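PDB 2OUI: NADP-dependent alcohol dehydrogenase from Entamoeba histolytica, which catalyses the NADP-dependent oxidation of alcohols, probably reversibly, to aldehydes or ketones, as a tetrameric zinc-binding member of the medium-chain dehydrogenase family. Local coordinates for residues A162-G167 against A184-L189. The protein carries 1 engineered substitution. Numbering follows the deposited sequence.
Sequences ANIKLG and AGANHL. With EDO (1,2-ethanediol), chain L.
Ile-164 meets the end of helix 177-188 with both of its branches, one towards Ala-186, the other towards Leu-189. Its longer arm, with CG1 anti to the carbonyl carbon (chi1 -71°), reaches out until CD1 rests 3.6 Å from CB of Ala-186, on the last turn of the helix. The shorter branch takes the other partner: CG2 lies 4.0 Å from CB of Leu-189, and the two side chains cross at about a right angle. Ala-159 of helix 148-161 touches both Ile-164 and Leu-189, while Ala-191 touches both Ile-164 and Ala-186. The case illustrates how a loop can pack on a helix end through apolar contact, with a water bridging two carbonyls and backbone bonding between Gly-167 and Gly-190 next door. That water donates to both Ile-164 O and Leu-189 O, each at 2.7 Å, linking two acceptors that cannot bond to one another. Ile-164 O is gripped a second time by O1 of a 1,2-ethanediol, also at 2.7 Å, probably a crystallisation additive. His-188 turns its ring back so that ND1 donates to Ala-184 O at 2.9 Å, from above the carbonyl plane; that oxygen also accepts from His-188 N. Leu-166 of the second subunit packs on His-188 and Leu-189, placing the contact at a subunit interface. Asn-163, with positive phi, closes helix 148-161 in a Schellman motif, and the chain then runs through 164-167 to strand 170-173. The contact thus joins the lead-in to the first strand of a Rossmann-type nucleotide-binding fold with the far end of the helix that follows this strand.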
# COMPACT_ATOMS: atom_id res chain seq x y z
N ALA A 162 -9.09 9.05 1.97
CA ALA A 162 -8.88 9.30 3.39
C ALA A 162 -8.31 8.08 4.13
O ALA A 162 -8.08 8.14 5.33
CB ALA A 162 -10.20 9.76 4.05
N ASN A 163 -8.13 6.95 3.41
CA ASN A 163 -7.41 5.79 3.93
C ASN A 163 -8.05 5.29 5.23
O ASN A 163 -7.38 4.98 6.22
CB ASN A 163 -5.93 6.15 4.15
CG ASN A 163 -5.08 4.95 4.44
OD1 ASN A 163 -5.33 3.86 3.92
ND2 ASN A 163 -4.08 5.12 5.29
N ILE A 164 -9.37 5.24 5.20
CA ILE A 164 -10.14 4.95 6.41
C ILE A 164 -9.92 3.49 6.79
O ILE A 164 -9.99 2.61 5.92
CB ILE A 164 -11.64 5.28 6.20
CG1 ILE A 164 -11.82 6.81 6.13
CG2 ILE A 164 -12.44 4.71 7.34
CD1 ILE A 164 -13.06 7.23 5.45
N LYS A 165 -9.64 3.26 8.07
CA LYS A 165 -9.41 1.90 8.63
C LYS A 165 -10.50 1.51 9.62
O LYS A 165 -11.22 2.37 10.13
CB LYS A 165 -8.08 1.81 9.38
CG LYS A 165 -6.82 2.18 8.56
CD LYS A 165 -6.65 1.30 7.34
CE LYS A 165 -5.38 1.66 6.58
NZ LYS A 165 -5.35 0.92 5.28
N LEU A 166 -10.57 0.21 9.92
CA LEU A 166 -11.58 -0.32 10.84
C LEU A 166 -11.51 0.35 12.19
O LEU A 166 -10.44 0.38 12.82
CB LEU A 166 -11.43 -1.84 11.00
CG LEU A 166 -11.82 -2.70 9.79
CD1 LEU A 166 -11.22 -4.14 9.90
CD2 LEU A 166 -13.35 -2.76 9.63
N GLY A 167 -12.66 0.88 12.62
CA GLY A 167 -12.78 1.59 13.90
C GLY A 167 -12.29 3.03 13.93
O GLY A 167 -12.37 3.66 14.98
N ALA A 184 -21.46 7.52 3.83
CA ALA A 184 -21.80 6.12 3.56
C ALA A 184 -20.53 5.30 3.23
O ALA A 184 -20.37 4.18 3.73
CB ALA A 184 -22.87 6.02 2.45
N GLY A 185 -19.62 5.87 2.44
CA GLY A 185 -18.35 5.24 2.09
C GLY A 185 -17.50 4.95 3.33
O GLY A 185 -17.00 3.83 3.50
N ALA A 186 -17.33 5.96 4.20
CA ALA A 186 -16.59 5.78 5.45
C ALA A 186 -17.19 4.67 6.31
O ALA A 186 -16.47 3.86 6.88
CB ALA A 186 -16.52 7.11 6.25
N ASN A 187 -18.52 4.61 6.39
CA ASN A 187 -19.20 3.54 7.11
C ASN A 187 -18.95 2.14 6.51
O ASN A 187 -18.82 1.15 7.25
CB ASN A 187 -20.72 3.83 7.14
CG ASN A 187 -21.45 3.06 8.23
OD1 ASN A 187 -22.49 2.44 7.99
ND2 ASN A 187 -20.92 3.09 9.43
N HIS A 188 -18.90 2.08 5.18
CA HIS A 188 -18.59 0.84 4.45
C HIS A 188 -17.08 0.52 4.42
O HIS A 188 -16.72 -0.54 3.94
CB HIS A 188 -19.11 0.91 3.01
CG HIS A 188 -20.58 0.66 2.88
ND1 HIS A 188 -21.52 1.67 2.90
CD2 HIS A 188 -21.28 -0.49 2.70
CE1 HIS A 188 -22.73 1.16 2.75
NE2 HIS A 188 -22.61 -0.15 2.65
N LEU A 189 -16.23 1.41 4.93
CA LEU A 189 -14.81 1.11 5.09
C LEU A 189 -14.47 0.82 6.56
O LEU A 189 -13.32 0.54 6.90
CB LEU A 189 -13.95 2.25 4.56
CG LEU A 189 -13.97 2.40 3.03
CD1 LEU A 189 -13.07 3.57 2.61
CD2 LEU A 189 -13.50 1.10 2.34
C1 EDO L . -8.57 1.56 2.46
O1 EDO L . -8.48 2.01 3.82
C2 EDO L . -9.27 2.63 1.62
O2 EDO L . -8.28 3.50 1.06
O HOH W 1 -10.87 0.06 5.79